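Local coordinates for L-hydantoinase (Arthrobacter aurescens, PDB 1GKR), which hydrolyses the ring amide of 5-substituted hydantoins with two zinc ions per subunit, with a stereoselectivity that depends on the substrate, at residues 431-436 with 443-448; 116-121 with 437-442; 238-241 with 245-248. All blocks are in the same frame, centred on the assembly; numbering follows the deposited sequence.

Interaction 1: 431-436 with 443-448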
ATOM      1  N   THR A 431      11.391 -42.701  23.939  1.00 18.38           N
ATOM      2  CA  THR A 431      12.597 -43.164  24.610  1.00 17.33           C
ATOM      3  C   THR A 431      13.588 -42.021  24.854  1.00 16.79           C
ATOM      4  O   THR A 431      13.775 -41.144  24.005  1.00 16.83           O
ATOM      5  CB  THR A 431      13.243 -44.383  23.853  1.00 17.80           C
ATOM      6  OG1 THR A 431      14.492 -44.001  23.280  1.00 21.38           O
ATOM      7  CG2 THR A 431      12.308 -44.917  22.761  1.00 14.02           C
ATOM      8  N   VAL A 432      14.187 -42.000  26.040  1.00 15.87           N
ATOM      9  CA  VAL A 432      15.121 -40.932  26.376  1.00 17.45           C
ATOM     10  C   VAL A 432      16.392 -41.072  25.561  1.00 19.40           C
ATOM     11  O   VAL A 432      17.122 -42.050  25.715  1.00 20.34           O
ATOM     12  CB  VAL A 432      15.485 -40.953  27.869  1.00 15.56           C
ATOM     13  CG1 VAL A 432      16.398 -39.773  28.200  1.00 16.82           C
ATOM     14  CG2 VAL A 432      14.228 -40.887  28.699  1.00 13.55           C
ATOM     15  N   VAL A 433      16.652 -40.101  24.687  1.00 19.61           N
ATOM     16  CA  VAL A 433      17.847 -40.149  23.849  1.00 18.12           C
ATOM     17  C   VAL A 433      18.954 -39.302  24.445  1.00 19.21           C
ATOM     18  O   VAL A 433      20.124 -39.506  24.156  1.00 20.96           O
ATOM     19  CB  VAL A 433      17.578 -39.656  22.409  1.00 15.69           C
ATOM     20  CG1 VAL A 433      16.540 -40.541  21.725  1.00 12.45           C
ATOM     21  CG2 VAL A 433      17.130 -38.225  22.445  1.00 16.40           C
ATOM     22  N   ALA A 434      18.592 -38.348  25.281  1.00 18.72           N
ATOM     23  CA  ALA A 434      19.604 -37.523  25.896  1.00 20.13           C
ATOM     24  C   ALA A 434      19.078 -37.085  27.229  1.00 24.33           C
ATOM     25  O   ALA A 434      17.922 -36.680  27.360  1.00 26.75           O
ATOM     26  CB  ALA A 434      19.917 -36.323  25.033  1.00 19.35           C
ATOM     27  N   GLU A 435      19.926 -37.202  28.235  1.00 26.96           N
ATOM     28  CA  GLU A 435      19.546 -36.803  29.564  1.00 30.90           C
ATOM     29  C   GLU A 435      20.745 -36.095  30.141  1.00 33.35           C
ATOM     30  O   GLU A 435      21.848 -36.629  30.141  1.00 31.71           O
ATOM     31  CB  GLU A 435      19.166 -38.021  30.394  1.00 31.96           C
ATOM     32  CG  GLU A 435      18.945 -37.724  31.856  1.00 35.76           C
ATOM     33  CD  GLU A 435      18.044 -38.745  32.516  1.00 40.01           C
ATOM     34  OE1 GLU A 435      18.213 -39.958  32.247  1.00 41.43           O
ATOM     35  OE2 GLU A 435      17.167 -38.332  33.307  1.00 43.08           O
ATOM     36  N   LYS A 436      20.510 -34.871  30.601  1.00 38.32           N
ATOM     37  CA  LYS A 436      21.540 -34.020  31.174  1.00 42.36           C
ATOM     38  C   LYS A 436      22.915 -34.182  30.515  1.00 41.88           C
ATOM     39  O   LYS A 436      23.885 -34.597  31.154  1.00 41.13           O
ATOM     40  CB  LYS A 436      21.609 -34.239  32.692  1.00 46.46           C
ATOM     41  CG  LYS A 436      21.545 -35.691  33.112  1.00 56.44           C
ATOM     42  CD  LYS A 436      21.289 -35.839  34.610  1.00 62.59           C
ATOM     43  CE  LYS A 436      21.308 -37.318  35.020  1.00 67.05           C
ATOM     44  NZ  LYS A 436      21.146 -37.515  36.497  1.00 70.28           N
ATOM     45  N   GLN A 443      23.709 -45.306  17.266  1.00 32.85           N
ATOM     46  CA  GLN A 443      23.516 -44.779  15.930  1.00 31.10           C
ATOM     47  C   GLN A 443      22.523 -45.620  15.141  1.00 27.17           C
ATOM     48  O   GLN A 443      22.547 -46.839  15.200  1.00 26.56           O
ATOM     49  CB  GLN A 443      24.854 -44.697  15.203  1.00 32.22           C
ATOM     50  CG  GLN A 443      25.623 -45.987  15.141  1.00 35.70           C
ATOM     51  CD  GLN A 443      26.947 -45.813  14.413  1.00 38.05           C
ATOM     52  OE1 GLN A 443      27.864 -45.143  14.910  1.00 36.68           O
ATOM     53  NE2 GLN A 443      27.049 -46.405  13.223  1.00 36.54           N
ATOM     54  N   GLY A 444      21.636 -44.957  14.412  1.00 23.85           N
ATOM     55  CA  GLY A 444      20.654 -45.680  13.632  1.00 22.03           C
ATOM     56  C   GLY A 444      19.290 -45.641  14.287  1.00 22.34           C
ATOM     57  O   GLY A 444      18.281 -46.016  13.677  1.00 23.64           O
ATOM     58  N   PHE A 445      19.256 -45.193  15.537  1.00 19.58           N
ATOM     59  CA  PHE A 445      18.005 -45.095  16.268  1.00 18.98           C
ATOM     60  C   PHE A 445      16.987 -44.215  15.525  1.00 19.90           C
ATOM     61  O   PHE A 445      15.779 -44.479  15.575  1.00 19.45           O
ATOM     62  CB  PHE A 445      18.255 -44.513  17.655  1.00 19.51           C
ATOM     63  CG  PHE A 445      17.000 -44.172  18.397  1.00 21.19           C
ATOM     64  CD1 PHE A 445      16.196 -45.175  18.933  1.00 21.53           C
ATOM     65  CD2 PHE A 445      16.592 -42.847  18.523  1.00 21.79           C
ATOM     66  CE1 PHE A 445      14.999 -44.863  19.585  1.00 21.22           C
ATOM     67  CE2 PHE A 445      15.400 -42.525  19.170  1.00 21.74           C
ATOM     68  CZ  PHE A 445      14.603 -43.536  19.701  1.00 21.19           C
ATOM     69  N   GLY A 446      17.482 -43.174  14.848  1.00 18.05           N
ATOM     70  CA  GLY A 446      16.622 -42.265  14.109  1.00 17.84           C
ATOM     71  C   GLY A 446      15.831 -42.897  12.974  1.00 21.01           C
ATOM     72  O   GLY A 446      16.345 -43.718  12.211  1.00 22.05           O
ATOM     73  N   GLN A 447      14.566 -42.506  12.861  1.00 21.82           N
ATOM     74  CA  GLN A 447      13.692 -43.019  11.820  1.00 23.03           C
ATOM     75  C   GLN A 447      13.431 -41.938  10.782  1.00 21.63           C
ATOM     76  O   GLN A 447      13.486 -40.741  11.069  1.00 20.37           O
ATOM     77  CB  GLN A 447      12.337 -43.408  12.388  1.00 28.99           C
ATOM     78  CG  GLN A 447      12.372 -44.193  13.650  1.00 40.42           C
ATOM     79  CD  GLN A 447      12.421 -45.663  13.390  1.00 46.54           C
ATOM     80  OE1 GLN A 447      13.431 -46.186  12.914  1.00 50.66           O
ATOM     81  NE2 GLN A 447      11.319 -46.353  13.690  1.00 48.85           N
ATOM     82  N   PHE A 448      13.116 -42.389   9.578  1.00 18.85           N
ATOM     83  CA  PHE A 448      12.794 -41.524   8.469  1.00 17.03           C
ATOM     84  C   PHE A 448      11.358 -41.066   8.714  1.00 18.19           C
ATOM     85  O   PHE A 448      10.515 -41.872   9.101  1.00 21.49           O
ATOM     86  CB  PHE A 448      12.871 -42.352   7.195  1.00 15.32           C
ATOM     87  CG  PHE A 448      12.449 -41.627   5.962  1.00 19.02           C
ATOM     88  CD1 PHE A 448      13.165 -40.529   5.503  1.00 21.43           C
ATOM     89  CD2 PHE A 448      11.360 -42.068   5.228  1.00 19.21           C
ATOM     90  CE1 PHE A 448      12.799 -39.883   4.320  1.00 23.85           C
ATOM     91  CE2 PHE A 448      10.984 -41.431   4.044  1.00 21.50           C
ATOM     92  CZ  PHE A 448      11.704 -40.337   3.588  1.00 21.37           C
TER
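The ring of F445 reaches across to T431 and V433, two residues of the strand 431-435, and these three side chains carry the contact. CG of F445 stands anti to the backbone N (chi1 171°), and this torsion extends the ring away from its own loop toward the strand. The far end of the ring goes to T431: OG1 lies 3.6 Å from F445 CZ and 3.8 Å from F445 CE1, while T431 CG2 sits a little further off, 4.1 Å from F445 CZ. The two side chains approach from opposite directions, and OG1 and CG2 both lie at the CZ/CE1 end of the ring. V433 comes in crosswise, at about a right angle to F445, and uses a single branch: its CG1 packs 3.4 Å from F445 CE2 and 3.9 Å from F445 CD2. With chi1 at -61°, this methyl lies anti to the carbonyl carbon, while CG2 stands between the backbone N and the carbonyl carbon. Both T431 OG1 and V433 CG1 meet the ring obliquely. The strand belongs to the small β-sandwich domain that accompanies the barrel in hydantoinases, and it pairs antiparallel with strand 418-428. A classic β-bulge interrupts this pairing where V433 and A434 both face T426. On the strand's other side V433 is hydrogen-bonded through its backbone to L440. V433 also packs on T426 and V428, and it is buried, whereas T431 and F445 keep some exposure. R429, in the short connection between the two paired strands, adds a cation-π interaction with the F445 ring.

Interaction 2: 116-121 with 437-442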
ATOM      1  N   ARG A 116      22.776 -44.215  10.579  1.00 22.50           N
ATOM      2  CA  ARG A 116      23.655 -43.520  11.498  1.00 24.71           C
ATOM      3  C   ARG A 116      23.106 -42.372  12.332  1.00 25.64           C
ATOM      4  O   ARG A 116      23.724 -41.991  13.332  1.00 25.91           O
ATOM      5  CB  ARG A 116      24.899 -43.074  10.736  1.00 25.45           C
ATOM      6  CG  ARG A 116      25.736 -44.251  10.258  1.00 26.68           C
ATOM      7  CD  ARG A 116      26.981 -43.799   9.542  1.00 26.69           C
ATOM      8  NE  ARG A 116      26.718 -43.477   8.149  1.00 28.75           N
ATOM      9  CZ  ARG A 116      27.091 -42.344   7.566  1.00 31.93           C
ATOM     10  NH1 ARG A 116      27.743 -41.422   8.271  1.00 30.95           N
ATOM     11  NH2 ARG A 116      26.827 -42.140   6.275  1.00 33.71           N
ATOM     12  N   LEU A 117      21.956 -41.825  11.944  1.00 24.46           N
ATOM     13  CA  LEU A 117      21.358 -40.717  12.686  1.00 21.16           C
ATOM     14  C   LEU A 117      20.825 -41.155  14.043  1.00 22.10           C
ATOM     15  O   LEU A 117      20.399 -42.299  14.216  1.00 23.24           O
ATOM     16  CB  LEU A 117      20.236 -40.089  11.871  1.00 17.11           C
ATOM     17  CG  LEU A 117      20.755 -39.126  10.814  1.00 16.47           C
ATOM     18  CD1 LEU A 117      19.623 -38.727   9.878  1.00 13.47           C
ATOM     19  CD2 LEU A 117      21.369 -37.916  11.521  1.00 10.94           C
ATOM     20  N   LYS A 118      20.856 -40.245  15.010  1.00 22.30           N
ATOM     21  CA  LYS A 118      20.374 -40.561  16.348  1.00 20.04           C
ATOM     22  C   LYS A 118      19.042 -39.876  16.692  1.00 19.63           C
ATOM     23  O   LYS A 118      18.421 -40.195  17.702  1.00 22.40           O
ATOM     24  CB  LYS A 118      21.449 -40.224  17.386  1.00 17.97           C
ATOM     25  CG  LYS A 118      22.699 -41.109  17.332  1.00 16.31           C
ATOM     26  CD  LYS A 118      23.465 -40.989  18.650  1.00 21.10           C
ATOM     27  CE  LYS A 118      24.574 -42.021  18.795  1.00 22.39           C
ATOM     28  NZ  LYS A 118      25.775 -41.640  18.002  1.00 26.31           N
ATOM     29  N   VAL A 119      18.610 -38.927  15.870  1.00 17.10           N
ATOM     30  CA  VAL A 119      17.316 -38.280  16.079  1.00 15.73           C
ATOM     31  C   VAL A 119      16.539 -38.550  14.785  1.00 16.08           C
ATOM     32  O   VAL A 119      17.118 -39.013  13.809  1.00 15.83           O
ATOM     33  CB  VAL A 119      17.461 -36.771  16.349  1.00 14.60           C
ATOM     34  CG1 VAL A 119      18.224 -36.557  17.655  1.00 13.50           C
ATOM     35  CG2 VAL A 119      18.171 -36.094  15.201  1.00 12.25           C
ATOM     36  N   ASP A 120      15.239 -38.298  14.758  1.00 15.46           N
ATOM     37  CA  ASP A 120      14.489 -38.591  13.539  1.00 14.50           C
ATOM     38  C   ASP A 120      14.776 -37.578  12.429  1.00 14.37           C
ATOM     39  O   ASP A 120      15.267 -36.471  12.693  1.00 12.69           O
ATOM     40  CB  ASP A 120      12.988 -38.676  13.851  1.00 16.48           C
ATOM     41  CG  ASP A 120      12.605 -39.989  14.553  1.00 18.79           C
ATOM     42  OD1 ASP A 120      13.489 -40.842  14.800  1.00 16.08           O
ATOM     43  OD2 ASP A 120      11.410 -40.171  14.858  1.00 21.12           O
ATOM     44  N   PHE A 121      14.463 -37.944  11.189  1.00 10.12           N
ATOM     45  CA  PHE A 121      14.767 -37.060  10.083  1.00 10.54           C
ATOM     46  C   PHE A 121      13.831 -37.144   8.887  1.00 12.37           C
ATOM     47  O   PHE A 121      13.177 -38.160   8.650  1.00 14.99           O
ATOM     48  CB  PHE A 121      16.176 -37.369   9.585  1.00 10.46           C
ATOM     49  CG  PHE A 121      16.314 -38.769   9.033  1.00 10.90           C
ATOM     50  CD1 PHE A 121      16.383 -39.867   9.887  1.00  9.29           C
ATOM     51  CD2 PHE A 121      16.292 -38.995   7.656  1.00 10.00           C
ATOM     52  CE1 PHE A 121      16.423 -41.178   9.377  1.00  7.86           C
ATOM     53  CE2 PHE A 121      16.332 -40.301   7.139  1.00  9.42           C
ATOM     54  CZ  PHE A 121      16.395 -41.391   8.002  1.00  5.69           C
ATOM     55  N   GLY A 437      22.968 -33.864  29.219  1.00 40.26           N
ATOM     56  CA  GLY A 437      24.210 -33.915  28.461  1.00 38.37           C
ATOM     57  C   GLY A 437      24.739 -35.241  27.942  1.00 37.36           C
ATOM     58  O   GLY A 437      25.784 -35.274  27.289  1.00 38.74           O
ATOM     59  N   GLU A 438      24.028 -36.326  28.208  1.00 34.52           N
ATOM     60  CA  GLU A 438      24.467 -37.640  27.778  1.00 33.83           C
ATOM     61  C   GLU A 438      23.584 -38.247  26.713  1.00 29.82           C
ATOM     62  O   GLU A 438      22.379 -38.360  26.902  1.00 29.37           O
ATOM     63  CB  GLU A 438      24.472 -38.585  28.969  1.00 41.23           C
ATOM     64  CG  GLU A 438      25.618 -38.414  29.926  1.00 52.43           C
ATOM     65  CD  GLU A 438      26.791 -39.290  29.555  1.00 60.02           C
ATOM     66  OE1 GLU A 438      27.560 -38.916  28.636  1.00 64.25           O
ATOM     67  OE2 GLU A 438      26.930 -40.367  30.178  1.00 65.37           O
ATOM     68  N   VAL A 439      24.161 -38.648  25.593  1.00 24.96           N
ATOM     69  CA  VAL A 439      23.328 -39.291  24.598  1.00 24.89           C
ATOM     70  C   VAL A 439      23.277 -40.741  25.043  1.00 26.21           C
ATOM     71  O   VAL A 439      24.304 -41.317  25.361  1.00 28.91           O
ATOM     72  CB  VAL A 439      23.913 -39.193  23.196  1.00 22.62           C
ATOM     73  CG1 VAL A 439      23.075 -40.028  22.236  1.00 20.57           C
ATOM     74  CG2 VAL A 439      23.939 -37.740  22.754  1.00 17.56           C
ATOM     75  N   LEU A 440      22.083 -41.322  25.074  1.00 27.34           N
ATOM     76  CA  LEU A 440      21.902 -42.694  25.539  1.00 27.36           C
ATOM     77  C   LEU A 440      21.410 -43.636  24.464  1.00 28.37           C
ATOM     78  O   LEU A 440      20.952 -44.735  24.767  1.00 28.33           O
ATOM     79  CB  LEU A 440      20.879 -42.723  26.667  1.00 26.67           C
ATOM     80  CG  LEU A 440      21.048 -41.698  27.782  1.00 29.70           C
ATOM     81  CD1 LEU A 440      19.731 -41.521  28.528  1.00 28.28           C
ATOM     82  CD2 LEU A 440      22.156 -42.145  28.706  1.00 28.43           C
ATOM     83  N   VAL A 441      21.497 -43.233  23.209  1.00 30.32           N
ATOM     84  CA  VAL A 441      20.988 -44.105  22.167  1.00 31.95           C
ATOM     85  C   VAL A 441      22.056 -44.394  21.098  1.00 34.17           C
ATOM     86  O   VAL A 441      22.940 -43.569  20.849  1.00 34.90           O
ATOM     87  CB  VAL A 441      19.703 -43.464  21.577  1.00 31.76           C
ATOM     88  CG1 VAL A 441      20.044 -42.526  20.438  1.00 31.35           C
ATOM     89  CG2 VAL A 441      18.733 -44.534  21.174  1.00 31.78           C
ATOM     90  N   GLU A 442      21.996 -45.579  20.494  1.00 35.86           N
ATOM     91  CA  GLU A 442      22.978 -45.952  19.476  1.00 38.47           C
ATOM     92  C   GLU A 442      22.681 -45.397  18.095  1.00 34.93           C
ATOM     93  O   GLU A 442      21.549 -45.052  17.778  1.00 34.07           O
ATOM     94  CB  GLU A 442      23.131 -47.479  19.396  1.00 45.11           C
ATOM     95  CG  GLU A 442      21.920 -48.295  19.863  1.00 59.05           C
ATOM     96  CD  GLU A 442      20.651 -48.075  19.031  1.00 65.44           C
ATOM     97  OE1 GLU A 442      20.695 -48.278  17.792  1.00 70.05           O
ATOM     98  OE2 GLU A 442      19.604 -47.711  19.625  1.00 66.06           O
TER
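K118 lays its aliphatic chain against V439, V441 and E442, so joining the (β/α)8 barrel to the β-sandwich domain. The lysine lies in the short loop between helix 103-116 and barrel strand 120-123; its partners come from strand 438-439 of the C-terminal hairpin and the loop that leaves it. K118 has by far the most surface buried here, followed by V441 and E442. CG of K118 is anti to the carbonyl carbon (chi1 -68°), and the chain then runs nearly extended until it bends at chi4 (78°). CB, at the root, is 4.1 Å from V441 CG1; further out CD rests 3.7 Å from V439 CG1, the two side chains slanting past each other. The chain also borders main-chain atoms, with K118 CE 3.9 Å from E442 C and K118 CD 3.4 Å from V441 O. E442 therefore takes part through its backbone, while its side chain starts off away from the lysine. The bend at the end carries NZ to helix 75-85, where it forms a salt bridge with E80 OE2 and a weak hydrogen bond to the carbonyl oxygen of E76. This gives the buried ammonium group an anionic partner and leaves the methylenes to the valines. The backbone N of K118 is hydrogen-bonded to S79 OG of the same helix, which fixes the lysine at its root as well. V439 also packs on E80. V441 meets the lysine's main chain too: its CG1, between the backbone N and the carbonyl carbon, lies 3.9 Å from K118 O.

Interaction 3: 238-241 with 245-248. With ZN (zinc ion), chain E.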
ATOM      1  N   LEU A 238      14.159 -19.012   3.130  1.00 11.29           N
ATOM      2  CA  LEU A 238      15.111 -19.397   4.166  1.00  6.47           C
ATOM      3  C   LEU A 238      15.896 -18.227   4.704  1.00  6.23           C
ATOM      4  O   LEU A 238      16.014 -17.188   4.050  1.00  2.92           O
ATOM      5  CB  LEU A 238      16.083 -20.433   3.612  1.00  6.04           C
ATOM      6  CG  LEU A 238      15.481 -21.745   3.116  1.00  3.73           C
ATOM      7  CD1 LEU A 238      16.538 -22.546   2.398  1.00  6.05           C
ATOM      8  CD2 LEU A 238      14.933 -22.522   4.287  1.00  1.37           C
ATOM      9  N   HIS A 239      16.435 -18.421   5.905  1.00  7.24           N
ATOM     10  CA  HIS A 239      17.243 -17.417   6.609  1.00  7.81           C
ATOM     11  C   HIS A 239      17.127 -15.981   6.118  1.00  9.58           C
ATOM     12  O   HIS A 239      18.007 -15.505   5.398  1.00  9.89           O
ATOM     13  CB  HIS A 239      18.711 -17.806   6.564  1.00  5.62           C
ATOM     14  CG  HIS A 239      19.161 -18.247   5.210  1.00  9.60           C
ATOM     15  ND1 HIS A 239      18.784 -17.593   4.057  1.00 10.49           N
ATOM     16  CD2 HIS A 239      19.959 -19.268   4.821  1.00 11.47           C
ATOM     17  CE1 HIS A 239      19.332 -18.191   3.015  1.00  9.78           C
ATOM     18  NE2 HIS A 239      20.049 -19.210   3.451  1.00 14.09           N
ATOM     19  N   VAL A 240      16.041 -15.308   6.500  1.00  8.46           N
ATOM     20  CA  VAL A 240      15.831 -13.907   6.154  1.00  8.12           C
ATOM     21  C   VAL A 240      16.563 -13.126   7.248  1.00 10.03           C
ATOM     22  O   VAL A 240      16.247 -13.255   8.435  1.00  8.70           O
ATOM     23  CB  VAL A 240      14.345 -13.566   6.159  1.00  6.93           C
ATOM     24  CG1 VAL A 240      14.147 -12.061   6.008  1.00  2.33           C
ATOM     25  CG2 VAL A 240      13.675 -14.301   5.026  1.00  6.86           C
ATOM     26  N   SER A 241      17.533 -12.315   6.841  1.00 11.01           N
ATOM     27  CA  SER A 241      18.376 -11.581   7.782  1.00 11.33           C
ATOM     28  C   SER A 241      17.945 -10.205   8.244  1.00 13.66           C
ATOM     29  O   SER A 241      18.502  -9.707   9.222  1.00 14.08           O
ATOM     30  CB  SER A 241      19.759 -11.398   7.186  1.00 11.84           C
ATOM     31  OG  SER A 241      19.710 -10.367   6.208  1.00  9.12           O
ATOM     32  N   GLY A 245      12.802  -7.438   4.878  1.00 12.88           N
ATOM     33  CA  GLY A 245      12.499  -8.625   4.109  1.00 10.59           C
ATOM     34  C   GLY A 245      11.376  -9.390   4.778  1.00 10.90           C
ATOM     35  O   GLY A 245      10.491  -9.951   4.114  1.00 10.26           O
ATOM     36  N   VAL A 246      11.409  -9.422   6.104  1.00  9.43           N
ATOM     37  CA  VAL A 246      10.370 -10.112   6.846  1.00 10.48           C
ATOM     38  C   VAL A 246       9.045  -9.455   6.487  1.00 14.04           C
ATOM     39  O   VAL A 246       8.070 -10.139   6.162  1.00 14.34           O
ATOM     40  CB  VAL A 246      10.596 -10.018   8.374  1.00  7.59           C
ATOM     41  CG1 VAL A 246       9.409 -10.609   9.120  1.00  1.37           C
ATOM     42  CG2 VAL A 246      11.860 -10.775   8.748  1.00  2.68           C
ATOM     43  N   GLU A 247       9.017  -8.123   6.511  1.00 16.23           N
ATOM     44  CA  GLU A 247       7.791  -7.414   6.193  1.00 18.09           C
ATOM     45  C   GLU A 247       7.274  -7.716   4.778  1.00 16.69           C
ATOM     46  O   GLU A 247       6.079  -7.974   4.594  1.00 17.17           O
ATOM     47  CB  GLU A 247       7.984  -5.913   6.415  1.00 21.31           C
ATOM     48  CG  GLU A 247       7.044  -5.340   7.487  1.00 30.04           C
ATOM     49  CD  GLU A 247       7.778  -4.536   8.561  1.00 38.68           C
ATOM     50  OE1 GLU A 247       8.470  -3.550   8.201  1.00 42.52           O
ATOM     51  OE2 GLU A 247       7.659  -4.885   9.765  1.00 39.69           O
ATOM     52  N   LEU A 248       8.163  -7.703   3.788  1.00 15.52           N
ATOM     53  CA  LEU A 248       7.782  -7.991   2.408  1.00 12.70           C
ATOM     54  C   LEU A 248       7.042  -9.318   2.312  1.00 12.52           C
ATOM     55  O   LEU A 248       6.001  -9.414   1.663  1.00 10.47           O
ATOM     56  CB  LEU A 248       9.029  -8.042   1.527  1.00 15.91           C
ATOM     57  CG  LEU A 248       9.352  -6.879   0.574  1.00 18.57           C
ATOM     58  CD1 LEU A 248       8.901  -5.560   1.156  1.00 20.16           C
ATOM     59  CD2 LEU A 248      10.856  -6.856   0.320  1.00 17.93           C
TER
HETATM   60 ZN    ZN E1452      21.516 -20.473   2.260  1.00 19.27          ZN
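S241 OG is gripped by two groups of opposite charge, E217 OE1 and R289 NH1, both through hydrogen bonds; S241 directly follows V240, whose side chain makes the contact with G245 and V246. The serine side chain starts away from the helix 243-254, whereas V240 points toward it. CG1 of V240, anti to the backbone N (chi1 171°), is the branch that does the touching: it lies 3.8 Å from V246 CG2, the two valines slanting across each other. V240 CG1 is also 4.0 Å from G245 C. Lacking a side chain, G245 lets this methyl settle directly over the helix backbone, where it also comes 3.8 Å from V246 N. V240, G245 and V246 are all buried. Just before V240 comes H239, which faces the other way, into the active site. Its NE2 binds a zinc ion at 2.3 Å, and H183 and the carboxylated K147 complete the protein ligands of this metal. One face of the imidazole is covered by L238 CB, 3.9 Å above the ring plane. The backbone N of H239 is hydrogen-bonded to E262 OE1, and V240 O to S263 OG, so the chain next to the metal ligand is tied to the neighbouring strand end. A zinc-binding histidine just past the C-terminal end of a barrel strand is characteristic of the amidohydrolase superfamily. The segment 238-241 links strand 234-237 to helix 243-254, one β/α unit of the barrel, and V240 and V246 meet between this loop and the helix, both packing on C261 of the next parallel strand, 259-263.

Interactions 1 and 2 are neighbours, their centres about 4 Å apart. Their segments alternate along the chain, and both use the hairpin of strands 431-435 and 438-439. Q447 N meets D120 OD1 at 2.8 Å, tying the C-terminal tail to barrel strand 120-123. Together they join the β-sandwich domain and the tail to the barrel. Interaction 3 lies on the opposite side of the chain's centre, about 33 and 32 Å, centre to centre, from interactions 1 and 2. In sequence it falls within the long loop closed by interaction 2 and precedes interaction 1. It lies where the barrel carries its zinc site, remote from the domain junction.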